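Local coordinates for protein trehalose-6-phosphate phosphatase (PDB 5DXF) that adopts, in the N-terminal region modelled here, the two-domain GT-B architecture of glycosyltransferase family 20, at residues A[33-38]-A[200-205]; A[338-343]-A[382-387]; A[349-354]-A[388-393]. All coordinates share one frame; numbering follows the deposited sequence.

Contact 1. Residues A[33-38]-A[200-205]; sequences ILNVMT and IIWIHD
Two neighbouring parallel strands, 34-37 and 200-204, run side by side within the large sheet of the N-terminal Rossmann-like domain of this GT-B fold, their axes 4.7 Å apart and inclined by 19°. At the start, I33 lays CG1 alongside CG2 of I200, 3.6 Å away; the two branched chains lie side by side and both touch I520 on helix 512-526. The backbone of L34 then bonds in both directions: its N gives to I200 O at 3.0 Å, while its O takes the N-H of W202, each donor lying nearly on the C=O axis. The leucine's CD1 meets CD1 of I201 on the face that V36 and I203 also line, where bulky aliphatic side chains suit a buried layer.

N35 points to the other face, beside W202. Its amide oxygen has a partner in this buried place, for N35 OD1 receives H204 NE2 at 2.9 Å along a straight N-H (167°). The donor stands above the amide's carbonyl plane, although OD1 lies close to the plane of the imidazole, and the two flat groups are almost perpendicular. N35 OD1 also rests 3.4 Å from W202 CB. From within its own strand, H204 sets CE1 over one face of the W202 indole, toward its rim, and its ND1 bonds to H229, so both imidazole nitrogens have partners and the ring's rotation is fixed.

V36 returns to the aliphatic face, with CG2, anti to its own carbonyl carbon, against CG1 of I203. Its N gives to W202 O, continuing the strand pairing. Its O accepts the N-H of H204 from above the carbonyl plane, and the same oxygen sits at the edge of the imidazole, near CD2 of H204.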
loop_
_atom_site.group_PDB
_atom_site.type_symbol
_atom_site.label_atom_id
_atom_site.label_comp_id
_atom_site.label_asym_id
_atom_site.label_seq_id
_atom_site.Cartn_x
_atom_site.Cartn_y
_atom_site.Cartn_z
ATOM N N ILE A 33 -21.414 5.793 7.325
ATOM C CA ILE A 33 -20.184 5.022 7.338
ATOM C C ILE A 33 -19.062 5.857 7.927
ATOM O O ILE A 33 -18.908 7.028 7.591
ATOM C CB ILE A 33 -19.793 4.546 5.921
ATOM C CG1 ILE A 33 -21.001 3.924 5.217
ATOM C CG2 ILE A 33 -18.647 3.546 5.987
ATOM C CD1 ILE A 33 -20.692 3.352 3.854
ATOM N N LEU A 34 -18.280 5.252 8.805
ATOM C CA LEU A 34 -17.108 5.918 9.337
ATOM C C LEU A 34 -15.843 5.196 8.916
ATOM O O LEU A 34 -15.672 4.017 9.190
ATOM C CB LEU A 34 -17.189 5.984 10.855
ATOM C CG LEU A 34 -18.552 6.354 11.420
ATOM C CD1 LEU A 34 -18.392 6.863 12.836
ATOM C CD2 LEU A 34 -19.219 7.408 10.551
ATOM N N ASN A 35 -14.940 5.925 8.277
ATOM C CA ASN A 35 -13.694 5.353 7.819
ATOM C C ASN A 35 -12.638 5.877 8.723
ATOM O O ASN A 35 -12.555 7.072 8.932
ATOM C CB ASN A 35 -13.390 5.792 6.401
ATOM C CG ASN A 35 -12.994 4.643 5.517
ATOM O OD1 ASN A 35 -13.199 3.490 5.861
ATOM N ND2 ASN A 35 -12.429 4.952 4.367
ATOM N N VAL A 36 -11.845 4.979 9.284
ATOM C CA VAL A 36 -10.861 5.364 10.276
ATOM C C VAL A 36 -9.466 5.040 9.781
ATOM O O VAL A 36 -9.214 3.950 9.307
ATOM C CB VAL A 36 -11.111 4.677 11.626
ATOM C CG1 VAL A 36 -10.564 5.539 12.748
ATOM C CG2 VAL A 36 -12.591 4.411 11.842
ATOM N N MET A 37 -8.565 6.003 9.896
ATOM C CA MET A 37 -7.265 5.917 9.262
ATOM C C MET A 37 -6.115 6.354 10.153
ATOM O O MET A 37 -6.320 7.024 11.156
ATOM C CB MET A 37 -7.267 6.773 8.006
ATOM C CG MET A 37 -7.257 5.985 6.719
ATOM S SD MET A 37 -7.856 6.999 5.375
ATOM C CE MET A 37 -8.952 5.839 4.580
ATOM N N THR A 38 -4.902 5.959 9.783
ATOM C CA THR A 38 -3.715 6.417 10.489
ATOM C C THR A 38 -3.559 7.918 10.369
ATOM O O THR A 38 -3.265 8.595 11.337
ATOM C CB THR A 38 -2.437 5.783 9.916
ATOM O OG1 THR A 38 -2.488 4.363 10.056
ATOM C CG2 THR A 38 -1.223 6.298 10.637
ATOM N N ILE A 200 -21.881 2.182 10.894
ATOM C CA ILE A 200 -21.037 1.078 10.484
ATOM C C ILE A 200 -19.604 1.613 10.570
ATOM O O ILE A 200 -19.309 2.712 10.086
ATOM C CB ILE A 200 -21.430 0.582 9.067
ATOM C CG1 ILE A 200 -20.663 -0.683 8.679
ATOM C CG2 ILE A 200 -21.319 1.710 8.044
ATOM C CD1 ILE A 200 -20.990 -1.177 7.292
ATOM N N ILE A 201 -18.715 0.869 11.214
ATOM C CA ILE A 201 -17.364 1.361 11.438
ATOM C C ILE A 201 -16.327 0.583 10.656
ATOM O O ILE A 201 -16.291 -0.636 10.705
ATOM C CB ILE A 201 -16.973 1.339 12.927
ATOM C CG1 ILE A 201 -18.104 1.886 13.783
ATOM C CG2 ILE A 201 -15.729 2.172 13.154
ATOM C CD1 ILE A 201 -18.265 3.383 13.677
ATOM N N TRP A 202 -15.487 1.310 9.934
ATOM C CA TRP A 202 -14.406 0.713 9.178
ATOM C C TRP A 202 -13.098 1.284 9.676
ATOM O O TRP A 202 -12.930 2.486 9.718
ATOM C CB TRP A 202 -14.583 1.034 7.701
ATOM C CG TRP A 202 -13.820 0.148 6.817
ATOM C CD1 TRP A 202 -12.749 -0.595 7.153
ATOM C CD2 TRP A 202 -14.060 -0.094 5.434
ATOM N NE1 TRP A 202 -12.299 -1.291 6.072
ATOM C CE2 TRP A 202 -13.089 -0.999 4.999
ATOM C CE3 TRP A 202 -15.003 0.368 4.520
ATOM C CZ2 TRP A 202 -13.030 -1.455 3.697
ATOM C CZ3 TRP A 202 -14.945 -0.088 3.228
ATOM C CH2 TRP A 202 -13.966 -0.988 2.826
ATOM N N ILE A 203 -12.168 0.420 10.052
ATOM C CA ILE A 203 -10.872 0.871 10.536
ATOM C C ILE A 203 -9.732 0.219 9.785
ATOM O O ILE A 203 -9.787 -0.963 9.468
ATOM C CB ILE A 203 -10.684 0.603 12.025
ATOM C CG1 ILE A 203 -11.825 1.211 12.823
ATOM C CG2 ILE A 203 -9.371 1.190 12.485
ATOM C CD1 ILE A 203 -12.550 0.200 13.677
ATOM N N HIS A 204 -8.683 0.976 9.508
ATOM C CA HIS A 204 -7.587 0.435 8.726
ATOM C C HIS A 204 -6.227 0.421 9.406
ATOM O O HIS A 204 -5.789 1.403 9.979
ATOM C CB HIS A 204 -7.477 1.178 7.403
ATOM C CG HIS A 204 -8.782 1.360 6.701
ATOM N ND1 HIS A 204 -9.072 0.745 5.506
ATOM C CD2 HIS A 204 -9.865 2.101 7.014
ATOM C CE1 HIS A 204 -10.282 1.091 5.116
ATOM N NE2 HIS A 204 -10.787 1.911 6.016
ATOM N N ASP A 205 -5.582 -0.731 9.334
ATOM C CA ASP A 205 -4.146 -0.889 9.519
ATOM C C ASP A 205 -3.593 -0.952 10.936
ATOM O O ASP A 205 -4.319 -0.894 11.908
ATOM C CB ASP A 205 -3.377 0.126 8.685
ATOM C CG ASP A 205 -2.728 -0.493 7.482
ATOM O OD1 ASP A 205 -2.957 -1.684 7.227
ATOM O OD2 ASP A 205 -1.987 0.210 6.781
#

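Contact 2. Residues A[338-343]-A[382-387]; sequences DRLDKV and NVETRV
Where the chain leaves strand 332-339, its backbone passes the first turns of helix 381-398 in the opposite sense, with L340 across from E384 and D341 CA 6.2 Å from V383 CA. The loop follows the C-terminal end of a strand in the parallel sheet of the second Rossmann-like domain of the GT-B fold.

L340 points at the helix and divides its two methyls between successive turns. L340 CD1 crosses the aliphatic stem of E384 at about a right angle, 3.7 Å from CG, while CD2 meets V387 CG2 tip to tip at 3.9 Å. Leucine's fork suits this wedge. The extended E384 chain (chi1 -174°) offers its methylenes to the leucine and carries its carboxylate on to a weak hydrogen bond with Q410.

V383, compact and beta-branched, fits where the loop backbone comes nearest. Its CG1, anti to its own N (chi1 169°), lies 3.6 Å from the carbonyl oxygen D341 O. K342 serves here through its hydrocarbon part, running obliquely across the valine so that its CG stands 3.6 Å from V383 CG2.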
loop_
_atom_site.group_PDB
_atom_site.type_symbol
_atom_site.label_atom_id
_atom_site.label_comp_id
_atom_site.label_asym_id
_atom_site.label_seq_id
_atom_site.Cartn_x
_atom_site.Cartn_y
_atom_site.Cartn_z
ATOM N N ASP A 338 8.977 2.848 -6.084
ATOM C CA ASP A 338 8.889 2.151 -4.811
ATOM C C ASP A 338 9.470 3.002 -3.694
ATOM O O ASP A 338 10.335 3.838 -3.932
ATOM C CB ASP A 338 9.623 0.807 -4.879
ATOM C CG ASP A 338 9.101 -0.089 -5.984
ATOM O OD1 ASP A 338 8.109 -0.808 -5.746
ATOM O OD2 ASP A 338 9.684 -0.075 -7.088
ATOM N N ARG A 339 8.984 2.792 -2.475
ATOM C CA ARG A 339 9.606 3.393 -1.305
ATOM C C ARG A 339 10.962 2.737 -1.070
ATOM O O ARG A 339 11.127 1.543 -1.320
ATOM C CB ARG A 339 8.716 3.241 -0.071
ATOM C CG ARG A 339 7.521 4.179 -0.045
ATOM C CD ARG A 339 6.633 3.903 1.157
ATOM N NE ARG A 339 5.720 5.010 1.433
ATOM C CZ ARG A 339 4.905 5.062 2.482
ATOM N NH1 ARG A 339 4.883 4.067 3.358
ATOM N NH2 ARG A 339 4.111 6.109 2.654
ATOM N N LEU A 340 11.927 3.486 -0.566
ATOM C CA LEU A 340 13.236 2.904 -0.378
ATOM C C LEU A 340 13.196 2.191 0.950
ATOM O O LEU A 340 13.227 2.806 1.996
ATOM C CB LEU A 340 14.299 3.985 -0.356
ATOM C CG LEU A 340 15.028 4.245 -1.664
ATOM C CD1 LEU A 340 16.246 5.130 -1.452
ATOM C CD2 LEU A 340 15.416 2.931 -2.299
ATOM N N ASP A 341 13.133 0.871 0.876
ATOM C CA ASP A 341 12.842 0.028 2.012
ATOM C C ASP A 341 13.401 -1.356 1.813
ATOM O O ASP A 341 13.789 -1.712 0.721
ATOM C CB ASP A 341 11.347 -0.078 2.196
ATOM C CG ASP A 341 10.910 0.426 3.519
ATOM O OD1 ASP A 341 11.729 0.378 4.452
ATOM O OD2 ASP A 341 9.758 0.877 3.635
ATOM N N LYS A 342 13.473 -2.118 2.889
ATOM C CA LYS A 342 13.851 -3.514 2.811
ATOM C C LYS A 342 12.858 -4.375 2.036
ATOM O O LYS A 342 13.245 -5.265 1.305
ATOM C CB LYS A 342 14.066 -4.085 4.206
ATOM C CG LYS A 342 15.115 -3.354 5.012
ATOM C CD LYS A 342 15.688 -4.241 6.096
ATOM C CE LYS A 342 16.717 -3.499 6.923
ATOM N NZ LYS A 342 16.191 -3.143 8.264
ATOM N N VAL A 343 11.577 -4.106 2.220
ATOM C CA VAL A 343 10.493 -4.935 1.704
ATOM C C VAL A 343 10.144 -4.669 0.243
ATOM O O VAL A 343 9.708 -5.575 -0.464
ATOM C CB VAL A 343 9.216 -4.757 2.545
ATOM C CG1 VAL A 343 9.362 -5.476 3.869
ATOM C CG2 VAL A 343 8.912 -3.280 2.761
ATOM N N ASN A 382 20.656 2.505 5.566
ATOM C CA ASN A 382 21.578 1.555 4.964
ATOM C C ASN A 382 20.992 0.953 3.694
ATOM O O ASN A 382 21.729 0.532 2.809
ATOM C CB ASN A 382 21.941 0.443 5.947
ATOM C CG ASN A 382 22.668 0.963 7.169
ATOM O OD1 ASN A 382 23.242 2.053 7.149
ATOM N ND2 ASN A 382 22.650 0.182 8.242
ATOM N N VAL A 383 19.666 0.910 3.609
ATOM C CA VAL A 383 19.008 0.510 2.371
ATOM C C VAL A 383 19.311 1.541 1.291
ATOM O O VAL A 383 19.673 1.189 0.168
ATOM C CB VAL A 383 17.482 0.365 2.544
ATOM C CG1 VAL A 383 16.803 0.206 1.195
ATOM C CG2 VAL A 383 17.162 -0.809 3.448
ATOM N N GLU A 384 19.177 2.815 1.642
ATOM C CA GLU A 384 19.481 3.888 0.706
ATOM C C GLU A 384 20.958 3.849 0.312
ATOM O O GLU A 384 21.302 4.070 -0.848
ATOM C CB GLU A 384 19.123 5.252 1.302
ATOM C CG GLU A 384 19.286 6.400 0.320
ATOM C CD GLU A 384 19.087 7.764 0.954
ATOM O OE1 GLU A 384 18.360 7.866 1.965
ATOM O OE2 GLU A 384 19.669 8.739 0.434
ATOM N N THR A 385 21.821 3.535 1.276
ATOM C CA THR A 385 23.262 3.476 1.034
ATOM C C THR A 385 23.636 2.330 0.089
ATOM O O THR A 385 24.441 2.505 -0.828
ATOM C CB THR A 385 24.049 3.324 2.357
ATOM O OG1 THR A 385 23.798 4.456 3.199
ATOM C CG2 THR A 385 25.545 3.237 2.089
ATOM N N ARG A 386 23.043 1.161 0.315
ATOM C CA ARG A 386 23.301 -0.011 -0.519
ATOM C C ARG A 386 22.755 0.180 -1.933
ATOM O O ARG A 386 23.475 -0.023 -2.912
ATOM C CB ARG A 386 22.689 -1.266 0.105
ATOM C CG ARG A 386 23.329 -1.703 1.411
ATOM C CD ARG A 386 22.594 -2.904 1.984
ATOM N NE ARG A 386 22.685 -4.058 1.095
ATOM C CZ ARG A 386 22.007 -5.187 1.260
ATOM N NH1 ARG A 386 21.176 -5.319 2.284
ATOM N NH2 ARG A 386 22.155 -6.181 0.397
ATOM N N VAL A 387 21.478 0.555 -2.020
ATOM C CA VAL A 387 20.828 0.880 -3.294
ATOM C C VAL A 387 21.688 1.820 -4.115
ATOM O O VAL A 387 21.964 1.585 -5.301
ATOM C CB VAL A 387 19.446 1.546 -3.087
ATOM C CG1 VAL A 387 19.037 2.343 -4.327
ATOM C CG2 VAL A 387 18.391 0.507 -2.739
#

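Contact 3. Residues A[349-354]-A[388-393]; sequences KLEGFE and TEIISR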
loop_
_atom_site.group_PDB
_atom_site.type_symbol
_atom_site.label_atom_id
_atom_site.label_comp_id
_atom_site.label_asym_id
_atom_site.label_seq_id
_atom_site.Cartn_x
_atom_site.Cartn_y
_atom_site.Cartn_z
ATOM N N LYS A 349 16.087 -5.603 -7.367
ATOM C CA LYS A 349 15.843 -5.106 -8.716
ATOM C C LYS A 349 17.143 -4.643 -9.363
ATOM O O LYS A 349 17.425 -4.968 -10.518
ATOM C CB LYS A 349 14.831 -3.959 -8.689
ATOM C CG LYS A 349 14.464 -3.416 -10.061
ATOM C CD LYS A 349 13.585 -2.179 -9.949
ATOM C CE LYS A 349 12.386 -2.426 -9.045
ATOM N NZ LYS A 349 11.445 -1.271 -9.042
ATOM N N LEU A 350 17.934 -3.892 -8.605
ATOM C CA LEU A 350 19.196 -3.359 -9.106
ATOM C C LEU A 350 20.234 -4.457 -9.331
ATOM O O LEU A 350 21.010 -4.397 -10.284
ATOM C CB LEU A 350 19.746 -2.310 -8.142
ATOM C CG LEU A 350 18.873 -1.068 -7.963
ATOM C CD1 LEU A 350 19.485 -0.134 -6.938
ATOM C CD2 LEU A 350 18.668 -0.355 -9.291
ATOM N N GLU A 351 20.245 -5.456 -8.454
ATOM C CA GLU A 351 21.162 -6.580 -8.605
ATOM C C GLU A 351 20.803 -7.398 -9.842
ATOM O O GLU A 351 21.673 -7.731 -10.655
ATOM C CB GLU A 351 21.149 -7.456 -7.350
ATOM C CG GLU A 351 22.063 -6.940 -6.248
ATOM C CD GLU A 351 21.715 -7.493 -4.881
ATOM O OE1 GLU A 351 22.462 -7.210 -3.919
ATOM O OE2 GLU A 351 20.693 -8.201 -4.765
ATOM N N GLY A 352 19.518 -7.701 -9.989
ATOM C CA GLY A 352 19.035 -8.399 -11.166
ATOM C C GLY A 352 19.328 -7.629 -12.441
ATOM O O GLY A 352 19.666 -8.218 -13.469
ATOM N N PHE A 353 19.206 -6.304 -12.371
ATOM C CA PHE A 353 19.466 -5.447 -13.523
ATOM C C PHE A 353 20.939 -5.467 -13.899
ATOM O O PHE A 353 21.290 -5.519 -15.080
ATOM C CB PHE A 353 19.019 -4.011 -13.243
ATOM C CG PHE A 353 19.274 -3.064 -14.383
ATOM C CD1 PHE A 353 18.890 -3.392 -15.674
ATOM C CD2 PHE A 353 19.882 -1.839 -14.160
ATOM C CE1 PHE A 353 19.119 -2.519 -16.725
ATOM C CE2 PHE A 353 20.110 -0.963 -15.205
ATOM C CZ PHE A 353 19.729 -1.302 -16.488
ATOM N N GLU A 354 21.798 -5.419 -12.887
ATOM C CA GLU A 354 23.232 -5.505 -13.115
ATOM C C GLU A 354 23.599 -6.828 -13.772
ATOM O O GLU A 354 24.309 -6.842 -14.778
ATOM C CB GLU A 354 23.999 -5.343 -11.807
ATOM C CG GLU A 354 25.496 -5.513 -11.975
ATOM C CD GLU A 354 26.250 -5.297 -10.687
ATOM O OE1 GLU A 354 25.611 -5.321 -9.613
ATOM O OE2 GLU A 354 27.483 -5.101 -10.741
ATOM N N THR A 388 22.105 2.888 -3.448
ATOM C CA THR A 388 22.927 3.919 -4.040
ATOM C C THR A 388 24.283 3.398 -4.516
ATOM O O THR A 388 24.755 3.756 -5.597
ATOM C CB THR A 388 23.137 5.039 -3.031
ATOM O OG1 THR A 388 21.929 5.800 -2.906
ATOM C CG2 THR A 388 24.214 5.919 -3.477
ATOM N N GLU A 389 24.905 2.554 -3.699
ATOM C CA GLU A 389 26.180 1.945 -4.054
ATOM C C GLU A 389 26.048 1.105 -5.322
ATOM O O GLU A 389 26.883 1.190 -6.227
ATOM C CB GLU A 389 26.706 1.093 -2.893
ATOM C CG GLU A 389 27.978 0.312 -3.207
ATOM C CD GLU A 389 28.571 -0.365 -1.982
ATOM O OE1 GLU A 389 29.418 -1.269 -2.149
ATOM O OE2 GLU A 389 28.197 0.014 -0.851
ATOM N N ILE A 390 24.988 0.304 -5.384
ATOM C CA ILE A 390 24.738 -0.532 -6.552
ATOM C C ILE A 390 24.489 0.326 -7.792
ATOM O O ILE A 390 25.007 0.029 -8.869
ATOM C CB ILE A 390 23.539 -1.476 -6.325
ATOM C CG1 ILE A 390 23.734 -2.288 -5.045
ATOM C CG2 ILE A 390 23.361 -2.407 -7.511
ATOM C CD1 ILE A 390 22.473 -2.975 -4.556
ATOM N N ILE A 391 23.709 1.393 -7.636
ATOM C CA ILE A 391 23.450 2.310 -8.744
ATOM C C ILE A 391 24.748 2.923 -9.260
ATOM O O ILE A 391 25.004 2.930 -10.467
ATOM C CB ILE A 391 22.480 3.439 -8.340
ATOM C CG1 ILE A 391 21.085 2.874 -8.072
ATOM C CG2 ILE A 391 22.400 4.488 -9.435
ATOM C CD1 ILE A 391 20.076 3.917 -7.647
ATOM N N SER A 392 25.566 3.424 -8.340
ATOM C CA SER A 392 26.862 3.986 -8.690
ATOM C C SER A 392 27.726 2.966 -9.420
ATOM O O SER A 392 28.423 3.312 -10.374
ATOM C CB SER A 392 27.588 4.491 -7.441
ATOM O OG SER A 392 26.941 5.626 -6.893
ATOM N N ARG A 393 27.669 1.710 -8.979
ATOM C CA ARG A 393 28.459 0.647 -9.597
ATOM C C ARG A 393 28.010 0.364 -11.030
ATOM O O ARG A 393 28.837 0.278 -11.944
ATOM C CB ARG A 393 28.377 -0.635 -8.765
ATOM C CG ARG A 393 29.542 -1.593 -8.972
ATOM C CD ARG A 393 29.160 -3.010 -8.563
ATOM N NE ARG A 393 28.401 -3.024 -7.314
ATOM C CZ ARG A 393 27.480 -3.932 -7.003
ATOM N NH1 ARG A 393 27.195 -4.911 -7.849
ATOM N NH2 ARG A 393 26.838 -3.862 -5.844
#
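The carboxylate of E354 and the guanidinium of R393 meet with their planes 45° apart. Both carboxylate oxygens converge on one nitrogen: E354 OE1 is modelled 2.4 Å from R393 NH1 in the salt bridge, a length that is uncertain at this resolution, and OE2 takes a weak hydrogen bond from the same NH1 at 2.9 Å. The glutamate reaches across extended, with CG anti to the backbone N. The arginine also starts anti to its N but bends at chi3 (-43°), which brings NH1 to the carboxylate with the two chains crossing at about a right angle. Long, flexible charged residues suit this outer part of the interface, where R393 is exposed. E351 adds negative charge nearby, its OE1 5.8 Å from R393 NH2, too far to touch but probably favourable to the arginine's charge.

Deeper down the contact becomes aliphatic. L350 turns its CB to I390 CG2 at 3.7 Å and sends CD1 obliquely against CG1 of I391, 3.6 Å away. The beta branch of I390 is well used, since CG2, anti to its backbone N, faces the neighbouring helix. L350 also rests on L369 and I391 on V406, so both residues seal helix to sheet as well as helix to helix.

The segment axes are 9.9 Å apart and cross at 19°, the near-parallel layer expected of consecutive beta-alpha-beta crossovers: helix 346-359 links strand 332-339 to 367-374, and helix 381-398 links 367-374 to 406-409, side by side over one face of the sheet in a Rossmann-like domain.

Contact 1 stands apart from the other two, its centre about 30 Å from that of contact 2 and about 40 Å from that of contact 3, across the centre of the chain and in the other Rossmann-like domain. It is a buried join within a sheet, where backbone hydrogen bonds dominate. Contacts 2 and 3 are only partly buried and rely on side chains, purely by packing in contact 2 and with an ion pair toward solvent in contact 3. They share helix 381-398, and a salt bridge from D338 OD2 to K349 NZ, 2.9 Å long, joins them, tying the end of strand 332-339 to the helix that follows it.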